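Local coordinates for putative cytochrome P450 120 (Synechocystis sp., PDB 2VE3), which binds heme and retinoic acid and probably works as a cytochrome P450 monooxygenase, at residues A[50-55]-A[81-86]; A[304-309]-A[367-372]; A[15-20]-A[40-45]; A[202-207]-A[243-248]. All coordinates share one frame; numbering follows the deposited sequence.

Contact 1 (A[50-55]-A[81-86]); sequences RLFGKN and PLSTRI
Phe52 carries CG anti to the carbonyl carbon (chi1 -51°), on the side of Pro81, and a chi2 of -92° turns the ring. The two side chains cross obliquely. Pro81 CB sits over one ring face, set toward the rim, and comes to 3.7 Å from Phe52 CE2. It is a CH-pi contact: Pro81 CB is 3.9 Å from the centroid of the Phe52 ring and 19° off the ring normal. Ser83 approaches the ring obliquely, with Ser83 OG 4.3 Å from Phe52 CE1, but its hydrogen bond goes to Leu181 O. An alanine at Phe52 would probably open a gap over Pro81 CB, which would lose the ring face it rests on. At the margin of the contact, Lys54 NZ and Arg85 NH2 approach tip to tip, 4.1 Å apart. These like charges are likely to repel each other, though Arg85 NE is held by Trp80 O. Phe52 also touches Phe29 and Leu30 of helix 26-31. The contact joins a beta hairpin with a type I' turn, Leu51 to Lys54, to a short helix with Pro81 at its N-cap. That helix carries Thr84 of the retinoic acid pocket and probably corresponds to the P450 B' helix.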
loop_
_atom_site.group_PDB
_atom_site.type_symbol
_atom_site.label_atom_id
_atom_site.label_comp_id
_atom_site.label_asym_id
_atom_site.label_seq_id
_atom_site.Cartn_x
_atom_site.Cartn_y
_atom_site.Cartn_z
ATOM N N ARG A 50 -20.281 0.314 13.071
ATOM C CA ARG A 50 -20.810 -0.702 12.178
ATOM C C ARG A 50 -20.484 -0.292 10.756
ATOM O O ARG A 50 -20.729 0.838 10.349
ATOM C CB ARG A 50 -22.307 -0.890 12.399
ATOM C CG ARG A 50 -23.035 -1.719 11.330
ATOM C CD ARG A 50 -24.501 -1.801 11.672
ATOM N NE ARG A 50 -24.726 -2.642 12.844
ATOM C CZ ARG A 50 -25.671 -2.433 13.760
ATOM N NH1 ARG A 50 -26.483 -1.390 13.664
ATOM N NH2 ARG A 50 -25.787 -3.262 14.789
ATOM N N LEU A 51 -19.879 -1.209 10.016
ATOM C CA LEU A 51 -19.465 -0.918 8.655
ATOM C C LEU A 51 -19.815 -2.099 7.764
ATOM O O LEU A 51 -19.536 -3.235 8.111
ATOM C CB LEU A 51 -17.961 -0.608 8.592
ATOM C CG LEU A 51 -17.376 0.485 9.508
ATOM C CD1 LEU A 51 -15.843 0.427 9.470
ATOM C CD2 LEU A 51 -17.870 1.868 9.154
ATOM N N PHE A 52 -20.461 -1.807 6.635
ATOM C CA PHE A 52 -20.840 -2.809 5.620
ATOM C C PHE A 52 -21.535 -4.013 6.258
ATOM O O PHE A 52 -21.217 -5.160 5.938
ATOM C CB PHE A 52 -19.612 -3.290 4.835
ATOM C CG PHE A 52 -18.761 -2.184 4.270
ATOM C CD1 PHE A 52 -18.987 -1.705 2.985
ATOM C CD2 PHE A 52 -17.717 -1.643 5.016
ATOM C CE1 PHE A 52 -18.202 -0.695 2.457
ATOM C CE2 PHE A 52 -16.915 -0.639 4.499
ATOM C CZ PHE A 52 -17.161 -0.157 3.217
ATOM N N GLY A 53 -22.433 -3.732 7.197
ATOM C CA GLY A 53 -23.209 -4.753 7.891
ATOM C C GLY A 53 -22.523 -5.497 9.020
ATOM O O GLY A 53 -23.130 -6.400 9.600
ATOM N N LYS A 54 -21.267 -5.140 9.328
ATOM C CA LYS A 54 -20.518 -5.759 10.434
ATOM C C LYS A 54 -20.216 -4.787 11.582
ATOM O O LYS A 54 -19.848 -3.631 11.367
ATOM C CB LYS A 54 -19.175 -6.354 9.965
ATOM C CG LYS A 54 -19.248 -7.323 8.805
ATOM C CD LYS A 54 -19.560 -8.737 9.262
ATOM C CE LYS A 54 -20.167 -9.523 8.134
ATOM N NZ LYS A 54 -19.498 -9.188 6.841
ATOM N N ASN A 55 -20.347 -5.299 12.800
ATOM C CA ASN A 55 -19.903 -4.611 14.009
ATOM C C ASN A 55 -18.385 -4.642 14.069
ATOM O O ASN A 55 -17.781 -5.718 13.976
ATOM C CB ASN A 55 -20.516 -5.294 15.235
ATOM C CG ASN A 55 -22.051 -5.222 15.233
ATOM O OD1 ASN A 55 -22.649 -4.295 14.669
ATOM N ND2 ASN A 55 -22.683 -6.200 15.861
ATOM N N PRO A 81 -13.591 -5.224 3.728
ATOM C CA PRO A 81 -14.955 -4.769 3.421
ATOM C C PRO A 81 -15.613 -5.491 2.215
ATOM O O PRO A 81 -14.924 -5.925 1.294
ATOM C CB PRO A 81 -14.760 -3.277 3.146
ATOM C CG PRO A 81 -13.567 -2.904 4.009
ATOM C CD PRO A 81 -12.668 -4.093 3.956
ATOM N N LEU A 82 -16.935 -5.621 2.241
ATOM C CA LEU A 82 -17.669 -6.421 1.250
ATOM C C LEU A 82 -17.327 -6.089 -0.209
ATOM O O LEU A 82 -17.170 -6.998 -1.041
ATOM C CB LEU A 82 -19.204 -6.320 1.477
ATOM C CG LEU A 82 -20.045 -7.144 0.480
ATOM C CD1 LEU A 82 -19.645 -8.618 0.527
ATOM C CD2 LEU A 82 -21.558 -6.987 0.667
ATOM N N SER A 83 -17.239 -4.795 -0.514
ATOM C CA SER A 83 -16.865 -4.323 -1.841
ATOM C C SER A 83 -15.466 -4.798 -2.249
ATOM O O SER A 83 -15.263 -5.226 -3.383
ATOM C CB SER A 83 -16.920 -2.796 -1.888
ATOM O OG SER A 83 -16.050 -2.234 -0.912
ATOM N N THR A 84 -14.514 -4.703 -1.318
ATOM C CA THR A 84 -13.118 -5.101 -1.558
ATOM C C THR A 84 -13.003 -6.594 -1.855
ATOM O O THR A 84 -12.298 -6.992 -2.777
ATOM C CB THR A 84 -12.204 -4.786 -0.341
ATOM O OG1 THR A 84 -12.636 -3.582 0.294
ATOM C CG2 THR A 84 -10.739 -4.662 -0.771
ATOM N N ARG A 85 -13.695 -7.407 -1.069
ATOM C CA ARG A 85 -13.640 -8.851 -1.236
ATOM C C ARG A 85 -14.147 -9.288 -2.598
ATOM O O ARG A 85 -13.455 -10.012 -3.291
ATOM C CB ARG A 85 -14.380 -9.565 -0.099
ATOM C CG ARG A 85 -13.493 -9.750 1.132
ATOM C CD ARG A 85 -14.172 -10.555 2.228
ATOM N NE ARG A 85 -15.223 -9.774 2.866
ATOM C CZ ARG A 85 -16.525 -10.017 2.731
ATOM N NH1 ARG A 85 -16.946 -11.038 1.984
ATOM N NH2 ARG A 85 -17.400 -9.237 3.349
ATOM N N ILE A 86 -15.322 -8.786 -2.993
ATOM C CA ILE A 86 -15.925 -9.070 -4.300
ATOM C C ILE A 86 -15.016 -8.684 -5.469
ATOM O O ILE A 86 -14.865 -9.446 -6.427
ATOM C CB ILE A 86 -17.324 -8.363 -4.459
ATOM C CG1 ILE A 86 -18.319 -8.913 -3.431
ATOM C CG2 ILE A 86 -17.845 -8.516 -5.877
ATOM C CD1 ILE A 86 -19.684 -8.214 -3.389
#

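Contact 2 (A[304-309]-A[367-372]); sequences LDQVLQ and FTPDGS
Gln309 lays its CB over the centre of the Phe367 ring. This is a CH-pi contact: Gln309 CB is 3.7 Å from the centroid of the Phe367 ring and only 10° off the ring normal. Phe367 holds CG anti to the carbonyl carbon (chi1 -61°), and its CB points toward the helix. Further out on the ring, Phe367 CE2 meets the backbone of Gln309, 4.0 Å from Gln309 C. Gln306 makes the second half of the contact. Gln306 CG lies 3.8 Å from Phe367 O, and from there the chain runs extended to an amide that lies across Thr368 at a slant. An alanine at Gln306 would probably open a gap beside the Phe367 carbonyl and leave Thr368 without its amide neighbour.

The second shell adds partners on both sides. Gln309 OE1 accepts a hydrogen bond from Arg398 NH2, so the end of that side chain is tied away from the ring. The Phe367 ring also meets His381, and it touches Glu310 and Arg313.

Glu310 and Arg313 match the ExxR motif of P450 enzymes, and Phe367 ends a Pro-Glu-Arg-Phe run like the family's PERF motif. The contact therefore joins what is probably helix K to the long loop that leads toward the heme ligand. Within helix 302-314, Leu304 and Leu308 pack on helix 394-411, while Val307 rests on helix 274-285.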
loop_
_atom_site.group_PDB
_atom_site.type_symbol
_atom_site.label_atom_id
_atom_site.label_comp_id
_atom_site.label_asym_id
_atom_site.label_seq_id
_atom_site.Cartn_x
_atom_site.Cartn_y
_atom_site.Cartn_z
ATOM N N LEU A 304 18.970 7.902 3.467
ATOM C CA LEU A 304 17.752 7.822 2.653
ATOM C C LEU A 304 16.817 6.762 3.240
ATOM O O LEU A 304 15.605 6.986 3.344
ATOM C CB LEU A 304 18.068 7.532 1.179
ATOM C CG LEU A 304 16.887 7.334 0.221
ATOM C CD1 LEU A 304 15.965 8.565 0.183
ATOM C CD2 LEU A 304 17.339 6.990 -1.182
ATOM N N ASP A 305 17.392 5.626 3.645
ATOM C CA ASP A 305 16.657 4.617 4.402
ATOM C C ASP A 305 15.805 5.219 5.525
ATOM O O ASP A 305 14.626 4.871 5.654
ATOM C CB ASP A 305 17.605 3.576 5.000
ATOM C CG ASP A 305 18.039 2.517 4.004
ATOM O OD1 ASP A 305 17.588 2.511 2.835
ATOM O OD2 ASP A 305 18.864 1.677 4.406
ATOM N N GLN A 306 16.412 6.092 6.343
ATOM C CA GLN A 306 15.705 6.784 7.439
ATOM C C GLN A 306 14.545 7.680 6.980
ATOM O O GLN A 306 13.481 7.697 7.591
ATOM C CB GLN A 306 16.673 7.654 8.223
ATOM C CG GLN A 306 17.622 6.891 9.140
ATOM C CD GLN A 306 18.478 7.842 9.958
ATOM O OE1 GLN A 306 17.984 8.839 10.514
ATOM N NE2 GLN A 306 19.771 7.548 10.025
ATOM N N VAL A 307 14.794 8.463 5.938
ATOM C CA VAL A 307 13.783 9.374 5.369
ATOM C C VAL A 307 12.559 8.564 4.911
ATOM O O VAL A 307 11.398 8.957 5.133
ATOM C CB VAL A 307 14.406 10.175 4.207
ATOM C CG1 VAL A 307 13.356 10.973 3.444
ATOM C CG2 VAL A 307 15.506 11.077 4.728
ATOM N N LEU A 308 12.822 7.419 4.293
ATOM C CA LEU A 308 11.751 6.618 3.721
ATOM C C LEU A 308 10.931 5.904 4.803
ATOM O O LEU A 308 9.707 5.862 4.703
ATOM C CB LEU A 308 12.283 5.692 2.617
ATOM C CG LEU A 308 12.881 6.381 1.387
ATOM C CD1 LEU A 308 13.511 5.357 0.434
ATOM C CD2 LEU A 308 11.856 7.245 0.636
ATOM N N GLN A 309 11.590 5.434 5.869
ATOM C CA GLN A 309 10.882 4.988 7.079
ATOM C C GLN A 309 9.940 6.072 7.637
ATOM O O GLN A 309 8.822 5.775 8.074
ATOM C CB GLN A 309 11.869 4.577 8.198
ATOM C CG GLN A 309 12.712 3.276 7.955
ATOM C CD GLN A 309 11.900 2.002 8.083
ATOM O OE1 GLN A 309 11.071 1.681 7.221
ATOM N NE2 GLN A 309 12.141 1.257 9.150
ATOM N N PHE A 367 14.669 7.521 13.245
ATOM C CA PHE A 367 15.130 6.201 12.801
ATOM C C PHE A 367 16.668 6.063 12.773
ATOM O O PHE A 367 17.204 5.010 12.394
ATOM C CB PHE A 367 14.454 5.816 11.468
ATOM C CG PHE A 367 12.953 5.740 11.579
ATOM C CD1 PHE A 367 12.337 4.562 12.009
ATOM C CD2 PHE A 367 12.167 6.864 11.342
ATOM C CE1 PHE A 367 10.972 4.493 12.165
ATOM C CE2 PHE A 367 10.798 6.803 11.496
ATOM C CZ PHE A 367 10.198 5.603 11.915
ATOM N N THR A 368 17.345 7.139 13.178
ATOM C CA THR A 368 18.796 7.167 13.422
ATOM C C THR A 368 19.063 6.215 14.569
ATOM O O THR A 368 18.327 6.255 15.551
ATOM C CB THR A 368 19.259 8.602 13.840
ATOM O OG1 THR A 368 19.170 9.482 12.720
ATOM C CG2 THR A 368 20.706 8.628 14.364
ATOM N N PRO A 369 20.107 5.357 14.450
ATOM C CA PRO A 369 20.589 4.384 15.430
ATOM C C PRO A 369 20.077 4.458 16.892
ATOM O O PRO A 369 19.580 3.444 17.405
ATOM C CB PRO A 369 22.101 4.582 15.343
ATOM C CG PRO A 369 22.323 4.922 13.844
ATOM C CD PRO A 369 20.973 5.296 13.258
ATOM N N ASP A 370 20.189 5.609 17.556
ATOM C CA ASP A 370 19.713 5.707 18.950
ATOM C C ASP A 370 18.441 6.528 19.133
ATOM O O ASP A 370 18.058 6.843 20.272
ATOM C CB ASP A 370 20.801 6.275 19.860
ATOM C CG ASP A 370 21.902 5.291 20.126
ATOM O OD1 ASP A 370 21.797 4.556 21.140
ATOM O OD2 ASP A 370 22.866 5.256 19.320
ATOM N N GLY A 371 17.799 6.871 18.016
ATOM C CA GLY A 371 16.645 7.761 18.012
ATOM C C GLY A 371 15.416 7.170 18.666
ATOM O O GLY A 371 15.358 5.970 18.937
ATOM N N SER A 372 14.430 8.034 18.897
ATOM C CA SER A 372 13.217 7.693 19.640
ATOM C C SER A 372 12.483 6.434 19.147
ATOM O O SER A 372 11.927 5.679 19.955
ATOM C CB SER A 372 12.267 8.896 19.677
ATOM O OG SER A 372 12.140 9.491 18.396
#

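Contact 3 (A[15-20]-A[40-45]); sequences PGDFGL and QQQFGP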
loop_
_atom_site.group_PDB
_atom_site.type_symbol
_atom_site.label_atom_id
_atom_site.label_comp_id
_atom_site.label_asym_id
_atom_site.label_seq_id
_atom_site.Cartn_x
_atom_site.Cartn_y
_atom_site.Cartn_z
ATOM N N PRO A 15 -17.269 1.631 23.787
ATOM C CA PRO A 15 -18.229 2.688 23.463
ATOM C C PRO A 15 -18.223 2.990 21.967
ATOM O O PRO A 15 -17.216 2.762 21.308
ATOM C CB PRO A 15 -17.706 3.894 24.250
ATOM C CG PRO A 15 -16.220 3.637 24.402
ATOM C CD PRO A 15 -16.073 2.142 24.486
ATOM N N GLY A 16 -19.328 3.503 21.443
ATOM C CA GLY A 16 -19.426 3.790 20.017
ATOM C C GLY A 16 -20.831 3.616 19.464
ATOM O O GLY A 16 -21.605 2.807 19.981
ATOM N N ASP A 17 -21.148 4.378 18.415
ATOM C CA ASP A 17 -22.457 4.331 17.738
ATOM C C ASP A 17 -22.501 3.342 16.562
ATOM O O ASP A 17 -21.638 3.371 15.681
ATOM C CB ASP A 17 -22.839 5.721 17.232
ATOM C CG ASP A 17 -22.950 6.739 18.345
ATOM O OD1 ASP A 17 -23.305 6.349 19.482
ATOM O OD2 ASP A 17 -22.691 7.934 18.075
ATOM N N PHE A 18 -23.513 2.479 16.565
ATOM C CA PHE A 18 -23.719 1.502 15.498
ATOM C C PHE A 18 -24.470 2.088 14.319
ATOM O O PHE A 18 -24.339 1.594 13.199
ATOM C CB PHE A 18 -24.464 0.266 16.017
ATOM C CG PHE A 18 -23.572 -0.777 16.643
ATOM C CD1 PHE A 18 -22.220 -0.846 16.334
ATOM C CD2 PHE A 18 -24.096 -1.718 17.511
ATOM C CE1 PHE A 18 -21.412 -1.820 16.905
ATOM C CE2 PHE A 18 -23.289 -2.696 18.077
ATOM C CZ PHE A 18 -21.950 -2.744 17.766
ATOM N N GLY A 19 -25.254 3.141 14.576
ATOM C CA GLY A 19 -26.055 3.809 13.538
ATOM C C GLY A 19 -27.213 2.965 13.024
ATOM O O GLY A 19 -27.725 2.105 13.742
ATOM N N LEU A 20 -27.619 3.212 11.780
ATOM C CA LEU A 20 -28.704 2.462 11.131
ATOM C C LEU A 20 -28.359 0.987 10.993
ATOM O O LEU A 20 -27.181 0.641 10.931
ATOM C CB LEU A 20 -28.998 3.035 9.738
ATOM C CG LEU A 20 -29.530 4.465 9.685
ATOM C CD1 LEU A 20 -29.209 5.172 8.362
ATOM C CD2 LEU A 20 -31.021 4.471 9.986
ATOM N N GLN A 40 -12.205 8.732 18.317
ATOM C CA GLN A 40 -11.227 8.597 19.392
ATOM C C GLN A 40 -11.427 9.661 20.470
ATOM O O GLN A 40 -11.398 9.358 21.657
ATOM C CB GLN A 40 -9.813 8.649 18.837
ATOM C CG GLN A 40 -8.876 7.765 19.590
ATOM C CD GLN A 40 -8.081 6.896 18.668
ATOM O OE1 GLN A 40 -8.479 5.765 18.374
ATOM N NE2 GLN A 40 -6.957 7.416 18.184
ATOM N N GLN A 41 -11.634 10.902 20.041
ATOM C CA GLN A 41 -11.958 12.009 20.933
ATOM C C GLN A 41 -13.279 11.766 21.664
ATOM O O GLN A 41 -13.328 11.822 22.898
ATOM C CB GLN A 41 -12.036 13.311 20.137
ATOM C CG GLN A 41 -10.686 13.915 19.754
ATOM C CD GLN A 41 -10.388 15.231 20.494
ATOM O OE1 GLN A 41 -10.850 15.453 21.623
ATOM N NE2 GLN A 41 -9.615 16.110 19.847
ATOM N N GLN A 42 -14.336 11.485 20.900
ATOM C CA GLN A 42 -15.682 11.277 21.446
ATOM C C GLN A 42 -15.824 10.008 22.293
ATOM O O GLN A 42 -16.532 10.008 23.308
ATOM C CB GLN A 42 -16.714 11.261 20.318
ATOM C CG GLN A 42 -18.162 11.063 20.780
ATOM C CD GLN A 42 -19.185 11.276 19.664
ATOM O OE1 GLN A 42 -20.367 10.972 19.829
ATOM N NE2 GLN A 42 -18.737 11.801 18.534
ATOM N N PHE A 43 -15.167 8.926 21.886
ATOM C CA PHE A 43 -15.374 7.637 22.569
ATOM C C PHE A 43 -14.178 7.105 23.352
ATOM O O PHE A 43 -14.364 6.402 24.335
ATOM C CB PHE A 43 -15.936 6.564 21.609
ATOM C CG PHE A 43 -17.287 6.906 21.044
ATOM C CD1 PHE A 43 -18.430 6.856 21.848
ATOM C CD2 PHE A 43 -17.419 7.303 19.718
ATOM C CE1 PHE A 43 -19.691 7.193 21.333
ATOM C CE2 PHE A 43 -18.673 7.637 19.189
ATOM C CZ PHE A 43 -19.813 7.585 20.003
ATOM N N GLY A 44 -12.961 7.415 22.918
ATOM C CA GLY A 44 -11.769 6.889 23.594
ATOM C C GLY A 44 -10.915 6.044 22.665
ATOM O O GLY A 44 -11.282 5.849 21.499
ATOM N N PRO A 45 -9.769 5.541 23.171
ATOM C CA PRO A 45 -8.797 4.789 22.360
ATOM C C PRO A 45 -9.327 3.500 21.710
ATOM O O PRO A 45 -8.808 3.089 20.679
ATOM C CB PRO A 45 -7.660 4.483 23.355
ATOM C CG PRO A 45 -8.272 4.603 24.686
ATOM C CD PRO A 45 -9.312 5.675 24.567
#
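Phe43 pushes its side chain against Pro15, Gly16 and Asp17, meeting them in order from CB to CZ. Phe43 CB lies 4.0 Å from Pro15 O. Behind it, Pro15 CG comes to 3.3 Å from the backbone Phe43 O. Phe43 sets CG anti to the carbonyl carbon (chi1 -62°), beside the backbone N. Phe43 CD1 is 3.5 Å from Gly16 N, with Pro15 CB 3.9 Å from the same Phe43 CD1. The ring then spreads under Gly16. Gly16 CA stands over its centre, 3.6 Å from the Phe43 centroid and 9° off the normal, a CH-pi contact. At the tip, Phe43 CZ reaches Asp17 OD2 at 3.5 Å. This oxygen lies at the ring edge, in its plane, and the carboxylate plane is turned 87° from the ring plane. The opposite face is covered from the helix itself by Gln42 CG. A side chain on Gly16 would collide with the preceding carbonyl oxygen. The contact fastens the proline-rich N-terminal strip to the end of helix 35-43, probably helix A of the P450 fold. The ring takes a C-H group on its face and a carboxylate oxygen at its edge, which would probably be attracted to the slightly positive ring hydrogens.

Contact 4 (A[202-207]-A[243-248]); sequences LLLAEL and ELKDQI
Leu204 and Lys245 meet where helices 202-207 and 243-248 cross at 115°, their axes 9.8 Å apart at closest approach. The two side chains stand at about a right angle. Leu204 CD2 touches Lys245 CB at 3.7 Å. The lysine then passes its methylene chain over the helix backbone, with Lys245 CD 3.6 Å from Leu204 O. A bend at chi3, -59°, turns CE from the line of the chain. NZ makes a salt bridge to Glu208. The same Leu204 CD2 also lies 4.0 Å from Asp246 OD1, an oxygen engaged in a salt bridge with Arg200. One turn on, Leu207 and Ile248 lie alongside, running opposite ways, and Leu207 CB comes to 3.9 Å from Ile248 CD1. Leu207 CD1 rests on the backbone, 3.7 Å from Lys245 O. Helix 241-272 bears an Ala-Gly-His-Glu-Thr run of the kind found in the long central helix of P450 enzymes, so helix 192-215 crossing it is probably helix G. The chemistry is an apolar middle with charge at its border. Arg200 and Glu208 both belong to helix 192-215, so two salt bridges of opposite sense tie the same pair of helices and would probably limit their sliding.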
loop_
_atom_site.group_PDB
_atom_site.type_symbol
_atom_site.label_atom_id
_atom_site.label_comp_id
_atom_site.label_asym_id
_atom_site.label_seq_id
_atom_site.Cartn_x
_atom_site.Cartn_y
_atom_site.Cartn_z
ATOM N N LEU A 202 -13.411 -6.634 -17.535
ATOM C CA LEU A 202 -12.592 -6.269 -18.685
ATOM C C LEU A 202 -11.117 -6.572 -18.456
ATOM O O LEU A 202 -10.436 -7.034 -19.369
ATOM C CB LEU A 202 -12.796 -4.793 -19.043
ATOM C CG LEU A 202 -14.169 -4.401 -19.604
ATOM C CD1 LEU A 202 -14.361 -2.880 -19.548
ATOM C CD2 LEU A 202 -14.370 -4.907 -21.026
ATOM N N LEU A 203 -10.629 -6.321 -17.240
ATOM C CA LEU A 203 -9.232 -6.599 -16.909
ATOM C C LEU A 203 -8.924 -8.089 -16.872
ATOM O O LEU A 203 -7.872 -8.502 -17.350
ATOM C CB LEU A 203 -8.823 -5.954 -15.572
ATOM C CG LEU A 203 -8.747 -4.424 -15.523
ATOM C CD1 LEU A 203 -8.882 -3.919 -14.103
ATOM C CD2 LEU A 203 -7.459 -3.932 -16.170
ATOM N N LEU A 204 -9.818 -8.895 -16.294
ATOM C CA LEU A 204 -9.593 -10.346 -16.225
ATOM C C LEU A 204 -9.569 -10.951 -17.635
ATOM O O LEU A 204 -8.726 -11.800 -17.935
ATOM C CB LEU A 204 -10.667 -11.034 -15.370
ATOM C CG LEU A 204 -10.717 -10.798 -13.857
ATOM C CD1 LEU A 204 -11.991 -11.433 -13.304
ATOM C CD2 LEU A 204 -9.497 -11.376 -13.160
ATOM N N ALA A 205 -10.472 -10.483 -18.501
ATOM C CA ALA A 205 -10.554 -10.966 -19.876
ATOM C C ALA A 205 -9.252 -10.706 -20.625
ATOM O O ALA A 205 -8.815 -11.541 -21.401
ATOM C CB ALA A 205 -11.750 -10.340 -20.604
ATOM N N GLU A 206 -8.632 -9.555 -20.368
ATOM C CA GLU A 206 -7.314 -9.218 -20.916
ATOM C C GLU A 206 -6.180 -10.033 -20.321
ATOM O O GLU A 206 -5.286 -10.469 -21.042
ATOM C CB GLU A 206 -7.000 -7.729 -20.714
ATOM C CG GLU A 206 -7.790 -6.826 -21.617
ATOM C CD GLU A 206 -7.600 -7.193 -23.077
ATOM O OE1 GLU A 206 -6.485 -6.950 -23.601
ATOM O OE2 GLU A 206 -8.560 -7.735 -23.685
ATOM N N LEU A 207 -6.196 -10.193 -18.999
ATOM C CA LEU A 207 -5.137 -10.925 -18.314
ATOM C C LEU A 207 -5.175 -12.404 -18.722
ATOM O O LEU A 207 -4.125 -13.028 -18.846
ATOM C CB LEU A 207 -5.212 -10.764 -16.785
ATOM C CG LEU A 207 -5.412 -9.404 -16.098
ATOM C CD1 LEU A 207 -5.392 -9.592 -14.584
ATOM C CD2 LEU A 207 -4.418 -8.312 -16.527
ATOM N N GLU A 243 -7.370 -18.495 -10.491
ATOM C CA GLU A 243 -6.429 -18.089 -9.449
ATOM C C GLU A 243 -5.260 -17.250 -9.980
ATOM O O GLU A 243 -4.860 -16.248 -9.346
ATOM C CB GLU A 243 -5.922 -19.288 -8.638
ATOM C CG GLU A 243 -4.750 -18.915 -7.740
ATOM C CD GLU A 243 -4.652 -19.716 -6.472
ATOM O OE1 GLU A 243 -5.276 -20.818 -6.377
ATOM O OE2 GLU A 243 -3.940 -19.221 -5.558
ATOM N N LEU A 244 -4.721 -17.657 -11.130
ATOM C CA LEU A 244 -3.656 -16.918 -11.824
ATOM C C LEU A 244 -4.047 -15.470 -12.110
ATOM O O LEU A 244 -3.255 -14.549 -11.903
ATOM C CB LEU A 244 -3.311 -17.599 -13.146
ATOM C CG LEU A 244 -2.508 -18.908 -13.157
ATOM C CD1 LEU A 244 -2.468 -19.534 -14.567
ATOM C CD2 LEU A 244 -1.113 -18.661 -12.641
ATOM N N LYS A 245 -5.272 -15.280 -12.598
ATOM C CA LYS A 245 -5.770 -13.955 -12.923
ATOM C C LYS A 245 -6.032 -13.087 -11.683
ATOM O O LYS A 245 -5.713 -11.907 -11.689
ATOM C CB LYS A 245 -7.006 -14.070 -13.797
ATOM C CG LYS A 245 -6.782 -14.943 -15.031
ATOM C CD LYS A 245 -7.873 -14.786 -16.062
ATOM C CE LYS A 245 -9.238 -15.132 -15.548
ATOM N NZ LYS A 245 -10.210 -14.955 -16.662
ATOM N N ASP A 246 -6.619 -13.676 -10.640
ATOM C CA ASP A 246 -6.848 -12.985 -9.363
ATOM C C ASP A 246 -5.533 -12.590 -8.687
ATOM O O ASP A 246 -5.440 -11.518 -8.085
ATOM C CB ASP A 246 -7.680 -13.850 -8.412
ATOM C CG ASP A 246 -9.189 -13.642 -8.577
ATOM O OD1 ASP A 246 -9.605 -12.928 -9.516
ATOM O OD2 ASP A 246 -9.965 -14.187 -7.756
ATOM N N GLN A 247 -4.524 -13.455 -8.794
ATOM C CA GLN A 247 -3.216 -13.199 -8.177
ATOM C C GLN A 247 -2.430 -12.058 -8.853
ATOM O O GLN A 247 -1.843 -11.235 -8.155
ATOM C CB GLN A 247 -2.369 -14.486 -8.056
ATOM C CG GLN A 247 -2.968 -15.609 -7.156
ATOM C CD GLN A 247 -3.032 -15.274 -5.659
ATOM O OE1 GLN A 247 -2.845 -14.123 -5.240
ATOM N NE2 GLN A 247 -3.293 -16.286 -4.849
ATOM N N ILE A 248 -2.409 -12.003 -10.193
ATOM C CA ILE A 248 -1.738 -10.887 -10.868
ATOM C C ILE A 248 -2.510 -9.603 -10.725
ATOM O O ILE A 248 -1.915 -8.554 -10.613
ATOM C CB ILE A 248 -1.419 -11.089 -12.391
ATOM C CG1 ILE A 248 -2.446 -11.999 -13.067
ATOM C CG2 ILE A 248 0.028 -11.529 -12.564
ATOM C CD1 ILE A 248 -2.262 -12.159 -14.597
#

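Overall arrangement
Contact 4 is buried and joins two long helices by aliphatic packing with charged groups at its border. Contact 1 is partly buried, while contacts 2 and 3 lie at the surface. Each of contacts 1, 2 and 3 places a carbon over a phenylalanine face, but the carbon comes from a proline, a glutamine or a glycine. Contacts 1 and 3 are neighbours: helix 35-43 leads into strand 47-51, and Arg50 CB packs on Phe18 O at 3.3 Å. Contact 1 borders a helix of contact 4: Ser83 and Ile86 touch Phe193 of helix 192-215. Contact 2 stands apart, across the chain centre from contacts 1 and 4, with centres about 36 and 39 Å away.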